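Local coordinates for DUF4442 domain-containing protein (Pseudomonas aeruginosa, PDB 1SH8) that is of unknown function but is probably a thioesterase of the hotdog-fold superfamily, related to the PaaI group, at residues A[34-42]-A[95-103]; A[57-68]-A[122-130]. All coordinates share one frame; numbering follows the deposited sequence.

Contact 1 of 2, residues A[34-42]-A[95-103]; sequences GYVRLRMPG and GDIRVEARL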
ATOM      1  N   GLY A  34       2.714 -21.503   9.136  1.00  9.11           N
ATOM      2  CA  GLY A  34       3.639 -20.702   9.919  1.00  8.42           C
ATOM      3  C   GLY A  34       4.820 -20.050   9.211  1.00  8.41           C
ATOM      4  O   GLY A  34       5.607 -19.369   9.859  1.00  8.51           O
ATOM      5  N   TYR A  35       4.968 -20.250   7.904  1.00  8.77           N
ATOM      6  CA  TYR A  35       6.082 -19.639   7.182  1.00  7.93           C
ATOM      7  C   TYR A  35       5.804 -19.414   5.702  1.00  8.17           C
ATOM      8  O   TYR A  35       5.381 -20.325   4.992  1.00  8.32           O
ATOM      9  CB  TYR A  35       7.353 -20.489   7.313  1.00  9.12           C
ATOM     10  CG  TYR A  35       8.520 -19.922   6.529  1.00  8.57           C
ATOM     11  CD1 TYR A  35       9.184 -18.769   6.962  1.00  9.22           C
ATOM     12  CD2 TYR A  35       8.921 -20.501   5.324  1.00  9.10           C
ATOM     13  CE1 TYR A  35      10.222 -18.201   6.208  1.00  9.49           C
ATOM     14  CE2 TYR A  35       9.953 -19.943   4.560  1.00  9.72           C
ATOM     15  CZ  TYR A  35      10.598 -18.796   5.008  1.00  9.43           C
ATOM     16  OH  TYR A  35      11.617 -18.253   4.258  1.00  9.82           O
ATOM     17  N   VAL A  36       6.059 -18.192   5.239  1.00  7.57           N
ATOM     18  CA  VAL A  36       5.862 -17.853   3.836  1.00  7.70           C
ATOM     19  C   VAL A  36       7.004 -16.965   3.354  1.00  8.35           C
ATOM     20  O   VAL A  36       7.611 -16.231   4.142  1.00  8.13           O
ATOM     21  CB  VAL A  36       4.519 -17.088   3.591  1.00  7.64           C
ATOM     22  CG1 VAL A  36       3.345 -17.903   4.122  1.00  8.12           C
ATOM     23  CG2 VAL A  36       4.560 -15.706   4.245  1.00  7.48           C
ATOM     24  N   ARG A  37       7.302 -17.061   2.064  1.00  6.97           N
ATOM     25  CA  ARG A  37       8.328 -16.232   1.439  1.00  8.49           C
ATOM     26  C   ARG A  37       7.793 -15.851   0.067  1.00  8.38           C
ATOM     27  O   ARG A  37       7.471 -16.723  -0.743  1.00  8.12           O
ATOM     28  CB  ARG A  37       9.664 -16.975   1.292  1.00  8.24           C
ATOM     29  CG  ARG A  37      10.753 -16.090   0.689  1.00  9.26           C
ATOM     30  CD  ARG A  37      12.143 -16.695   0.820  1.00  8.20           C
ATOM     31  NE  ARG A  37      12.379 -17.831  -0.070  1.00  9.20           N
ATOM     32  CZ  ARG A  37      12.476 -19.098   0.323  1.00 10.72           C
ATOM     33  NH1 ARG A  37      12.344 -19.422   1.603  1.00  9.69           N
ATOM     34  NH2 ARG A  37      12.749 -20.042  -0.568  1.00 11.02           N
ATOM     35  N   LEU A  38       7.691 -14.549  -0.180  1.00  7.26           N
ATOM     36  CA  LEU A  38       7.167 -14.041  -1.443  1.00  6.72           C
ATOM     37  C   LEU A  38       8.203 -13.202  -2.177  1.00  6.49           C
ATOM     38  O   LEU A  38       9.143 -12.682  -1.569  1.00  7.78           O
ATOM     39  CB  LEU A  38       5.925 -13.179  -1.183  1.00  7.46           C
ATOM     40  CG  LEU A  38       4.878 -13.706  -0.191  1.00  7.61           C
ATOM     41  CD1 LEU A  38       3.800 -12.639  -0.007  1.00  8.45           C
ATOM     42  CD2 LEU A  38       4.270 -15.012  -0.691  1.00  7.87           C
ATOM     43  N   ARG A  39       8.013 -13.064  -3.486  1.00  7.35           N
ATOM     44  CA  ARG A  39       8.915 -12.283  -4.325  1.00  7.78           C
ATOM     45  C   ARG A  39       8.131 -11.378  -5.274  1.00  7.64           C
ATOM     46  O   ARG A  39       7.192 -11.821  -5.931  1.00  7.82           O
ATOM     47  CB  ARG A  39       9.810 -13.213  -5.156  1.00  9.11           C
ATOM     48  CG  ARG A  39      10.814 -12.469  -6.046  1.00 10.74           C
ATOM     49  CD  ARG A  39      11.640 -13.416  -6.922  1.00 11.52           C
ATOM     50  NE  ARG A  39      10.849 -13.993  -8.005  1.00 15.35           N
ATOM     51  CZ  ARG A  39      10.477 -15.267  -8.078  1.00 15.50           C
ATOM     52  NH1 ARG A  39      10.822 -16.125  -7.127  1.00 18.04           N
ATOM     53  NH2 ARG A  39       9.757 -15.684  -9.110  1.00 17.45           N
ATOM     54  N   MET A  40       8.502 -10.105  -5.337  1.00  7.10           N
ATOM     55  CA  MET A  40       7.838  -9.186  -6.255  1.00  7.40           C
ATOM     56  C   MET A  40       8.852  -8.868  -7.351  1.00  8.86           C
ATOM     57  O   MET A  40       9.932  -8.346  -7.075  1.00  8.09           O
ATOM     58  CB  MET A  40       7.412  -7.894  -5.553  1.00  7.50           C
ATOM     59  CG  MET A  40       6.648  -6.914  -6.461  1.00  8.36           C
ATOM     60  SD  MET A  40       4.993  -7.471  -6.970  1.00  3.33           S
ATOM     61  CE  MET A  40       4.075  -7.065  -5.492  1.00  8.01           C
ATOM     62  N   PRO A  41       8.525  -9.202  -8.609  1.00 10.87           N
ATOM     63  CA  PRO A  41       9.469  -8.915  -9.694  1.00 11.14           C
ATOM     64  C   PRO A  41       9.660  -7.415  -9.907  1.00 11.10           C
ATOM     65  O   PRO A  41       8.716  -6.632  -9.765  1.00 10.52           O
ATOM     66  CB  PRO A  41       8.829  -9.605 -10.901  1.00 12.31           C
ATOM     67  CG  PRO A  41       7.356  -9.515 -10.602  1.00 13.34           C
ATOM     68  CD  PRO A  41       7.303  -9.851  -9.122  1.00 12.16           C
ATOM     69  N   GLY A  42      10.886  -7.019 -10.237  1.00 10.34           N
ATOM     70  CA  GLY A  42      11.161  -5.616 -10.473  1.00 10.70           C
ATOM     71  C   GLY A  42      10.545  -5.200 -11.789  1.00 12.15           C
ATOM     72  O   GLY A  42      10.022  -4.093 -11.926  1.00 11.79           O
ATOM     73  N   GLY A  95      15.651  -4.266  -8.884  1.00 10.29           N
ATOM     74  CA  GLY A  95      15.588  -5.689  -9.135  1.00  8.97           C
ATOM     75  C   GLY A  95      14.423  -6.327  -8.408  1.00 10.10           C
ATOM     76  O   GLY A  95      13.486  -5.637  -7.997  1.00  9.44           O
ATOM     77  N   ASP A  96      14.475  -7.648  -8.256  1.00  9.74           N
ATOM     78  CA  ASP A  96      13.419  -8.376  -7.567  1.00  9.82           C
ATOM     79  C   ASP A  96      13.563  -8.189  -6.059  1.00  9.27           C
ATOM     80  O   ASP A  96      14.675  -8.196  -5.519  1.00  8.93           O
ATOM     81  CB  ASP A  96      13.483  -9.865  -7.906  1.00  9.42           C
ATOM     82  CG  ASP A  96      13.167 -10.151  -9.361  1.00 10.72           C
ATOM     83  OD1 ASP A  96      12.765  -9.221 -10.084  1.00 10.85           O
ATOM     84  OD2 ASP A  96      13.315 -11.320  -9.778  1.00 13.97           O
ATOM     85  N   ILE A  97      12.427  -8.034  -5.386  1.00  8.34           N
ATOM     86  CA  ILE A  97      12.407  -7.820  -3.946  1.00  7.10           C
ATOM     87  C   ILE A  97      11.653  -8.961  -3.272  1.00  8.20           C
ATOM     88  O   ILE A  97      10.656  -9.450  -3.807  1.00  7.41           O
ATOM     89  CB  ILE A  97      11.719  -6.468  -3.624  1.00  7.34           C
ATOM     90  CG1 ILE A  97      12.386  -5.341  -4.426  1.00  7.90           C
ATOM     91  CG2 ILE A  97      11.795  -6.173  -2.140  1.00  7.42           C
ATOM     92  CD1 ILE A  97      13.876  -5.153  -4.141  1.00  8.07           C
ATOM     93  N   ARG A  98      12.126  -9.383  -2.100  1.00  7.46           N
ATOM     94  CA  ARG A  98      11.488 -10.478  -1.377  1.00  6.93           C
ATOM     95  C   ARG A  98      11.173 -10.133   0.064  1.00  6.56           C
ATOM     96  O   ARG A  98      11.677  -9.156   0.624  1.00  7.07           O
ATOM     97  CB  ARG A  98      12.383 -11.732  -1.370  1.00  7.74           C
ATOM     98  CG  ARG A  98      12.721 -12.307  -2.730  1.00  7.62           C
ATOM     99  CD  ARG A  98      13.366 -13.688  -2.578  1.00  9.75           C
ATOM    100  NE  ARG A  98      14.640 -13.638  -1.852  1.00 10.22           N
ATOM    101  CZ  ARG A  98      15.335 -14.714  -1.484  1.00 10.72           C
ATOM    102  NH1 ARG A  98      14.884 -15.931  -1.768  1.00 10.26           N
ATOM    103  NH2 ARG A  98      16.490 -14.577  -0.839  1.00 11.40           N
ATOM    104  N   VAL A  99      10.343 -10.976   0.663  1.00  6.66           N
ATOM    105  CA  VAL A  99       9.960 -10.830   2.053  1.00  6.66           C
ATOM    106  C   VAL A  99       9.603 -12.211   2.588  1.00  7.68           C
ATOM    107  O   VAL A  99       9.128 -13.076   1.845  1.00  7.73           O
ATOM    108  CB  VAL A  99       8.722  -9.907   2.214  1.00  6.05           C
ATOM    109  CG1 VAL A  99       7.493 -10.557   1.586  1.00  5.76           C
ATOM    110  CG2 VAL A  99       8.470  -9.619   3.695  1.00  7.92           C
ATOM    111  N   GLU A 100       9.871 -12.432   3.868  1.00  7.57           N
ATOM    112  CA  GLU A 100       9.485 -13.683   4.496  1.00  8.95           C
ATOM    113  C   GLU A 100       8.835 -13.320   5.823  1.00  8.86           C
ATOM    114  O   GLU A 100       9.118 -12.271   6.403  1.00  7.88           O
ATOM    115  CB  GLU A 100      10.674 -14.648   4.658  1.00 13.08           C
ATOM    116  CG  GLU A 100      11.871 -14.178   5.442  1.00 17.13           C
ATOM    117  CD  GLU A 100      13.080 -15.102   5.232  1.00 20.81           C
ATOM    118  OE1 GLU A 100      12.942 -16.330   5.403  1.00 17.47           O
ATOM    119  OE2 GLU A 100      14.175 -14.599   4.892  1.00 24.28           O
ATOM    120  N   ALA A 101       7.916 -14.162   6.271  1.00  9.31           N
ATOM    121  CA  ALA A 101       7.199 -13.907   7.510  1.00  9.56           C
ATOM    122  C   ALA A 101       6.845 -15.232   8.155  1.00  9.57           C
ATOM    123  O   ALA A 101       6.671 -16.232   7.465  1.00  9.44           O
ATOM    124  CB  ALA A 101       5.930 -13.113   7.220  1.00  9.07           C
ATOM    125  N   ARG A 102       6.732 -15.237   9.476  1.00  9.96           N
ATOM    126  CA  ARG A 102       6.398 -16.465  10.170  1.00 11.57           C
ATOM    127  C   ARG A 102       5.488 -16.263  11.379  1.00 11.74           C
ATOM    128  O   ARG A 102       5.351 -15.155  11.898  1.00 11.65           O
ATOM    129  CB  ARG A 102       7.686 -17.183  10.597  1.00 14.83           C
ATOM    130  CG  ARG A 102       8.579 -16.392  11.542  1.00 18.41           C
ATOM    131  CD  ARG A 102       9.916 -17.114  11.785  1.00 22.10           C
ATOM    132  NE  ARG A 102      10.788 -17.101  10.609  1.00 24.50           N
ATOM    133  CZ  ARG A 102      11.908 -17.817  10.489  1.00 26.07           C
ATOM    134  NH1 ARG A 102      12.301 -18.615  11.475  1.00 26.52           N
ATOM    135  NH2 ARG A 102      12.641 -17.731   9.383  1.00 25.74           N
ATOM    136  N   LEU A 103       4.845 -17.356  11.782  1.00 12.38           N
ATOM    137  CA  LEU A 103       3.964 -17.417  12.950  1.00 15.39           C
ATOM    138  C   LEU A 103       4.320 -18.747  13.601  1.00 16.00           C
ATOM    139  O   LEU A 103       4.248 -19.785  12.943  1.00 15.63           O
ATOM    140  CB  LEU A 103       2.488 -17.456  12.543  1.00 15.48           C
ATOM    141  CG  LEU A 103       1.758 -16.174  12.168  1.00 18.12           C
ATOM    142  CD1 LEU A 103       0.321 -16.513  11.772  1.00 17.32           C
ATOM    143  CD2 LEU A 103       1.779 -15.214  13.348  1.00 17.94           C
TER
HETATM  144  O   HOH W   1      10.613 -12.442 -10.320  1.00 37.45           O

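Contact 2 of 2, residues A[57-68]-A[122-130]; sequences LFTLAELPGGAL and EYSLELQLT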
ATOM      1  N   LEU A  57       5.863  -2.213  -3.382  1.00  6.79           N
ATOM      2  CA  LEU A  57       6.538  -2.542  -2.126  1.00  6.41           C
ATOM      3  C   LEU A  57       5.486  -2.800  -1.052  1.00  6.12           C
ATOM      4  O   LEU A  57       5.594  -3.755  -0.281  1.00  6.32           O
ATOM      5  CB  LEU A  57       7.465  -1.397  -1.703  1.00  6.14           C
ATOM      6  CG  LEU A  57       8.764  -1.277  -2.513  1.00  8.96           C
ATOM      7  CD1 LEU A  57       9.443   0.061  -2.244  1.00  9.04           C
ATOM      8  CD2 LEU A  57       9.689  -2.441  -2.145  1.00  8.22           C
ATOM      9  N   PHE A  58       4.456  -1.961  -1.015  1.00  5.30           N
ATOM     10  CA  PHE A  58       3.395  -2.136  -0.023  1.00  5.92           C
ATOM     11  C   PHE A  58       2.702  -3.484  -0.193  1.00  5.69           C
ATOM     12  O   PHE A  58       2.460  -4.200   0.776  1.00  6.53           O
ATOM     13  CB  PHE A  58       2.340  -1.036  -0.141  1.00  6.27           C
ATOM     14  CG  PHE A  58       1.204  -1.191   0.838  1.00  6.96           C
ATOM     15  CD1 PHE A  58       1.267  -0.610   2.105  1.00  7.84           C
ATOM     16  CD2 PHE A  58       0.087  -1.955   0.507  1.00  7.78           C
ATOM     17  CE1 PHE A  58       0.223  -0.792   3.030  1.00  8.71           C
ATOM     18  CE2 PHE A  58      -0.956  -2.144   1.422  1.00  8.72           C
ATOM     19  CZ  PHE A  58      -0.886  -1.562   2.683  1.00  8.02           C
ATOM     20  N   THR A  59       2.370  -3.820  -1.436  1.00  5.51           N
ATOM     21  CA  THR A  59       1.688  -5.073  -1.712  1.00  6.55           C
ATOM     22  C   THR A  59       2.529  -6.264  -1.256  1.00  6.38           C
ATOM     23  O   THR A  59       2.013  -7.198  -0.638  1.00  7.33           O
ATOM     24  CB  THR A  59       1.347  -5.180  -3.212  1.00  6.07           C
ATOM     25  OG1 THR A  59       0.452  -4.117  -3.561  1.00  6.90           O
ATOM     26  CG2 THR A  59       0.670  -6.505  -3.523  1.00  7.00           C
ATOM     27  N   LEU A  60       3.827  -6.222  -1.542  1.00  5.88           N
ATOM     28  CA  LEU A  60       4.720  -7.304  -1.136  1.00  6.50           C
ATOM     29  C   LEU A  60       4.777  -7.434   0.386  1.00  6.54           C
ATOM     30  O   LEU A  60       4.748  -8.539   0.922  1.00  6.23           O
ATOM     31  CB  LEU A  60       6.134  -7.055  -1.667  1.00  6.56           C
ATOM     32  CG  LEU A  60       7.175  -8.094  -1.228  1.00  5.94           C
ATOM     33  CD1 LEU A  60       6.782  -9.466  -1.769  1.00  6.13           C
ATOM     34  CD2 LEU A  60       8.551  -7.691  -1.732  1.00  6.54           C
ATOM     35  N   ALA A  61       4.858  -6.295   1.072  1.00  6.69           N
ATOM     36  CA  ALA A  61       4.943  -6.278   2.531  1.00  5.56           C
ATOM     37  C   ALA A  61       3.635  -6.636   3.229  1.00  7.12           C
ATOM     38  O   ALA A  61       3.642  -7.199   4.321  1.00  8.08           O
ATOM     39  CB  ALA A  61       5.412  -4.903   3.001  1.00  6.29           C
ATOM     40  N   GLU A  62       2.514  -6.318   2.589  1.00  6.64           N
ATOM     41  CA  GLU A  62       1.190  -6.562   3.159  1.00  7.63           C
ATOM     42  C   GLU A  62       0.646  -7.987   2.987  1.00  7.60           C
ATOM     43  O   GLU A  62       0.018  -8.538   3.901  1.00  7.44           O
ATOM     44  CB  GLU A  62       0.198  -5.558   2.543  1.00  7.36           C
ATOM     45  CG  GLU A  62      -1.193  -5.481   3.184  1.00  8.66           C
ATOM     46  CD  GLU A  62      -2.114  -6.655   2.853  1.00 11.47           C
ATOM     47  OE1 GLU A  62      -2.033  -7.215   1.736  1.00 10.25           O
ATOM     48  OE2 GLU A  62      -2.948  -7.002   3.721  1.00 12.78           O
ATOM     49  N   LEU A  63       0.892  -8.578   1.820  1.00  6.70           N
ATOM     50  CA  LEU A  63       0.363  -9.902   1.507  1.00  7.57           C
ATOM     51  C   LEU A  63       0.723 -11.048   2.457  1.00  6.94           C
ATOM     52  O   LEU A  63      -0.053 -11.995   2.593  1.00  8.15           O
ATOM     53  CB  LEU A  63       0.722 -10.284   0.066  1.00  7.98           C
ATOM     54  CG  LEU A  63      -0.276 -11.255  -0.568  1.00 10.31           C
ATOM     55  CD1 LEU A  63      -1.622 -10.566  -0.716  1.00 11.98           C
ATOM     56  CD2 LEU A  63       0.235 -11.706  -1.926  1.00 12.17           C
ATOM     57  N   PRO A  64       1.899 -10.994   3.115  1.00  7.24           N
ATOM     58  CA  PRO A  64       2.224 -12.099   4.027  1.00  6.97           C
ATOM     59  C   PRO A  64       1.139 -12.365   5.072  1.00  7.06           C
ATOM     60  O   PRO A  64       0.994 -13.488   5.548  1.00  7.88           O
ATOM     61  CB  PRO A  64       3.543 -11.650   4.648  1.00  6.90           C
ATOM     62  CG  PRO A  64       4.212 -10.966   3.492  1.00  6.50           C
ATOM     63  CD  PRO A  64       3.074 -10.126   2.911  1.00  5.78           C
ATOM     64  N   GLY A  65       0.380 -11.332   5.432  1.00  7.90           N
ATOM     65  CA  GLY A  65      -0.688 -11.512   6.405  1.00  7.52           C
ATOM     66  C   GLY A  65      -1.730 -12.475   5.865  1.00  7.72           C
ATOM     67  O   GLY A  65      -2.212 -13.353   6.578  1.00  8.72           O
ATOM     68  N   GLY A  66      -2.078 -12.304   4.594  1.00  7.77           N
ATOM     69  CA  GLY A  66      -3.045 -13.185   3.971  1.00  7.46           C
ATOM     70  C   GLY A  66      -2.440 -14.535   3.607  1.00  7.40           C
ATOM     71  O   GLY A  66      -3.111 -15.563   3.705  1.00  7.80           O
ATOM     72  N   ALA A  67      -1.180 -14.546   3.180  1.00  6.38           N
ATOM     73  CA  ALA A  67      -0.525 -15.801   2.811  1.00  6.29           C
ATOM     74  C   ALA A  67      -0.393 -16.722   4.028  1.00  7.04           C
ATOM     75  O   ALA A  67      -0.662 -17.919   3.930  1.00  6.67           O
ATOM     76  CB  ALA A  67       0.851 -15.530   2.192  1.00  6.69           C
ATOM     77  N   LEU A  68       0.025 -16.171   5.168  1.00  7.34           N
ATOM     78  CA  LEU A  68       0.151 -16.968   6.395  1.00  8.04           C
ATOM     79  C   LEU A  68      -1.227 -17.504   6.802  1.00  8.38           C
ATOM     80  O   LEU A  68      -1.350 -18.619   7.303  1.00  8.27           O
ATOM     81  CB  LEU A  68       0.743 -16.127   7.531  1.00  7.13           C
ATOM     82  CG  LEU A  68       2.268 -16.001   7.529  1.00  8.09           C
ATOM     83  CD1 LEU A  68       2.704 -14.886   8.477  1.00  8.03           C
ATOM     84  CD2 LEU A  68       2.885 -17.336   7.939  1.00  6.80           C
ATOM     85  N   GLU A 122      -6.159 -10.775  16.938  1.00 11.11           N
ATOM     86  CA  GLU A 122      -5.176  -9.971  16.214  1.00  9.88           C
ATOM     87  C   GLU A 122      -3.789 -10.593  16.187  1.00  9.74           C
ATOM     88  O   GLU A 122      -3.367 -11.247  17.136  1.00  8.65           O
ATOM     89  CB  GLU A 122      -5.002  -8.590  16.856  1.00 12.86           C
ATOM     90  CG  GLU A 122      -6.239  -7.752  17.085  1.00 16.74           C
ATOM     91  CD  GLU A 122      -5.891  -6.440  17.784  1.00 18.42           C
ATOM     92  OE1 GLU A 122      -4.945  -6.440  18.612  1.00 18.82           O
ATOM     93  OE2 GLU A 122      -6.559  -5.418  17.518  1.00 19.20           O
ATOM     94  N   TYR A 123      -3.078 -10.374  15.088  1.00  8.44           N
ATOM     95  CA  TYR A 123      -1.697 -10.821  14.981  1.00  8.00           C
ATOM     96  C   TYR A 123      -0.950  -9.733  14.212  1.00  8.10           C
ATOM     97  O   TYR A 123      -1.506  -9.090  13.316  1.00  8.19           O
ATOM     98  CB  TYR A 123      -1.570 -12.203  14.306  1.00  7.72           C
ATOM     99  CG  TYR A 123      -2.090 -12.339  12.888  1.00  8.78           C
ATOM    100  CD1 TYR A 123      -1.224 -12.271  11.791  1.00  8.84           C
ATOM    101  CD2 TYR A 123      -3.438 -12.599  12.646  1.00  9.02           C
ATOM    102  CE1 TYR A 123      -1.694 -12.467  10.485  1.00  8.72           C
ATOM    103  CE2 TYR A 123      -3.919 -12.794  11.347  1.00  9.27           C
ATOM    104  CZ  TYR A 123      -3.043 -12.728  10.275  1.00  9.31           C
ATOM    105  OH  TYR A 123      -3.531 -12.932   9.001  1.00 10.17           O
ATOM    106  N   SER A 124       0.296  -9.487  14.598  1.00  8.08           N
ATOM    107  CA  SER A 124       1.089  -8.464  13.933  1.00  7.34           C
ATOM    108  C   SER A 124       2.313  -9.072  13.263  1.00  8.00           C
ATOM    109  O   SER A 124       2.757 -10.166  13.626  1.00  7.95           O
ATOM    110  CB  SER A 124       1.530  -7.402  14.941  1.00  8.36           C
ATOM    111  OG  SER A 124       2.280  -7.985  15.993  1.00  9.49           O
ATOM    112  N   LEU A 125       2.837  -8.364  12.268  1.00  6.35           N
ATOM    113  CA  LEU A 125       4.025  -8.807  11.551  1.00  6.48           C
ATOM    114  C   LEU A 125       4.933  -7.594  11.371  1.00  6.87           C
ATOM    115  O   LEU A 125       4.466  -6.506  11.020  1.00  6.50           O
ATOM    116  CB  LEU A 125       3.655  -9.379  10.173  1.00  6.92           C
ATOM    117  CG  LEU A 125       2.733 -10.607  10.108  1.00  6.02           C
ATOM    118  CD1 LEU A 125       2.383 -10.916   8.653  1.00  7.28           C
ATOM    119  CD2 LEU A 125       3.412 -11.804  10.751  1.00  7.50           C
ATOM    120  N   GLU A 126       6.221  -7.786  11.642  1.00  6.75           N
ATOM    121  CA  GLU A 126       7.235  -6.740  11.484  1.00  7.21           C
ATOM    122  C   GLU A 126       8.237  -7.364  10.527  1.00  7.41           C
ATOM    123  O   GLU A 126       9.039  -8.215  10.917  1.00  7.74           O
ATOM    124  CB  GLU A 126       7.881  -6.410  12.830  1.00  8.21           C
ATOM    125  CG  GLU A 126       6.903  -5.778  13.807  1.00 10.04           C
ATOM    126  CD  GLU A 126       7.513  -5.549  15.168  1.00 13.54           C
ATOM    127  OE1 GLU A 126       8.285  -4.582  15.329  1.00 15.69           O
ATOM    128  OE2 GLU A 126       7.220  -6.353  16.075  1.00 15.46           O
ATOM    129  N   LEU A 127       8.180  -6.928   9.272  1.00  6.43           N
ATOM    130  CA  LEU A 127       8.994  -7.507   8.216  1.00  7.06           C
ATOM    131  C   LEU A 127      10.006  -6.602   7.540  1.00  7.19           C
ATOM    132  O   LEU A 127       9.913  -5.377   7.604  1.00  8.19           O
ATOM    133  CB  LEU A 127       8.063  -8.055   7.132  1.00  6.81           C
ATOM    134  CG  LEU A 127       6.781  -8.754   7.600  1.00  8.55           C
ATOM    135  CD1 LEU A 127       5.950  -9.153   6.388  1.00  9.03           C
ATOM    136  CD2 LEU A 127       7.129  -9.972   8.441  1.00  9.07           C
ATOM    137  N   GLN A 128      10.962  -7.238   6.871  1.00  7.10           N
ATOM    138  CA  GLN A 128      11.987  -6.540   6.108  1.00  7.08           C
ATOM    139  C   GLN A 128      11.895  -7.022   4.667  1.00  7.33           C
ATOM    140  O   GLN A 128      11.755  -8.221   4.410  1.00  7.90           O
ATOM    141  CB  GLN A 128      13.387  -6.867   6.618  1.00  8.90           C
ATOM    142  CG  GLN A 128      13.661  -6.474   8.048  1.00 12.48           C
ATOM    143  CD  GLN A 128      15.126  -6.619   8.392  1.00 14.22           C
ATOM    144  OE1 GLN A 128      15.735  -7.654   8.129  1.00 14.97           O
ATOM    145  NE2 GLN A 128      15.703  -5.577   8.979  1.00 14.17           N
ATOM    146  N   LEU A 129      11.950  -6.083   3.732  1.00  6.84           N
ATOM    147  CA  LEU A 129      11.928  -6.418   2.313  1.00  7.35           C
ATOM    148  C   LEU A 129      13.373  -6.266   1.870  1.00  7.75           C
ATOM    149  O   LEU A 129      14.017  -5.263   2.181  1.00  7.42           O
ATOM    150  CB  LEU A 129      11.024  -5.450   1.540  1.00  8.92           C
ATOM    151  CG  LEU A 129       9.523  -5.771   1.531  1.00  9.18           C
ATOM    152  CD1 LEU A 129       8.995  -5.948   2.951  1.00 10.83           C
ATOM    153  CD2 LEU A 129       8.793  -4.644   0.800  1.00  8.49           C
ATOM    154  N   THR A 130      13.887  -7.253   1.146  1.00  7.53           N
ATOM    155  CA  THR A 130      15.279  -7.214   0.723  1.00  8.05           C
ATOM    156  C   THR A 130      15.469  -7.375  -0.774  1.00  7.93           C
ATOM    157  O   THR A 130      14.644  -7.990  -1.449  1.00  8.22           O
ATOM    158  CB  THR A 130      16.087  -8.326   1.435  1.00  9.54           C
ATOM    159  OG1 THR A 130      15.549  -9.610   1.084  1.00 12.22           O
ATOM    160  CG2 THR A 130      16.007  -8.156   2.949  1.00  9.76           C
TER

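Contact 1 of 2, residues A[34-42]-A[95-103]
From Gly34 to Met40 the backbone runs antiparallel to Ile97-Leu103, the short strand axes 4.7 Å apart and their directions 163° from each other, with Val36-Ala101, Leu38-Val99 and Met40-Ile97 as hydrogen-bonded pairs. Each of these pairs exchanges two N-H to O=C bonds, and the ladder is prolonged by Leu103 N, which donates to Gly34 O. Side chains alternate between two faces. On one, Tyr35 sends its hydroxyl to Glu100 OE1, OH to OE1 2.6 Å, reaching the oxygen from above the carboxylate plane while the oxygen stays near the plane of the ring. The carboxylate of Glu100 is brought there by CG standing between backbone N and carbonyl carbon (chi1 58°), with the chain extended beyond. Arg37 NH1 adds a second bond to the same phenol, 3.0 Å from Tyr35 OH and in the guanidinium plane, so the hydroxyl both gives and receives. Arg37 and Arg98 lie alongside each other, pointing the same way with guanidinium planes 69° apart. Arg37 NE and Arg98 NH1, 3.6 Å apart, converge on Glu29 of strand 27-32, whose OE1 forms salt bridges with both and whose OE2 forms one with Arg39. Strands 27-32, 35-40 and 97-102 form one antiparallel part of the curved sheet of the hotdog fold, and its other face turns inward. There Leu38 CB meets Val99 CG1 at 4.1 Å, and Leu60 of helix 54-62 packs against both residues. Beyond the last pair Asp96 closes the strand end: OD1 accepts Gly42 N at 2.9 Å on its anti side, while a water accepts from Arg39 NE and donates to OD2, bridging two opposite charges too far apart for a salt bridge.

Contact 2 of 2, residues A[57-68]-A[122-130]
Leu129 fits against one side of residues 57-62 of helix 54-62, its two methyl branches spread over Leu57, Leu60 and Ala61. Leu129 CD1 lies 3.7 Å from Ala61 CB, while Leu129 CD2 meets Leu57 CD2 and comes 3.5 Å from Leu57 O. Leu60 slides past it in the opposite direction, laying CD2 beside Leu129 CG. Further back along the strand, Leu127 sends CD1 to the ring of Pro64, crossing it at an angle, with 3.8 Å to Pro64 CG. Leu125 and Leu68 reach toward each other tip to tip, and Leu125 CD1 also rests 3.8 Å from Gly65 N. This row of alternate residues on strand 120-130 packs against the central helical segment, the sausage that the curved antiparallel sheet of the hotdog fold wraps round. The axis of segment 57-62 passes 9.2 Å from that of strand 122-130, at 132° between their directions. At the far end a polar bond joins the apolar row: Tyr123 OH donates to Gly65 O over 2.8 Å, above the carbonyl plane. With chi1 at 60°, CG between backbone N and carbonyl carbon, the Tyr123 ring reaches toward the helix with Gly65 O near its plane. That ring meets Tyr144 on neighbouring strand 136-148, which gives its hydroxyl to Glu62 O. On the dimer side, Phe58 stacks on Phe58 of the second subunit, and Glu62 OE1 is hydrogen-bonded to Tyr53 OH of that subunit.

How the contacts relate
Contact 1 and contact 2 lie side by side, their centres about 8 Å apart, and their segments alternate along the chain. Leu60, of contact 2, packs directly on contact 1: Leu60 CD2 comes 3.4 Å from Ile97 O, and Leu60 O lies 3.5 Å from Val99 CG1. The inward face of strands 35-40 and 97-102 is thus continuous with the helix-strand packing of 57-68 and 122-130. A probable backbone hydrogen bond, Arg98 N to Thr130 O at 3.0 Å, ties the start of strand 97-102 to the end of strand 120-130, while Val99 and Ala101 also touch Leu127. No ligand or catalytic residue is established, so any relation to a thioesterase site remains inferred from the family.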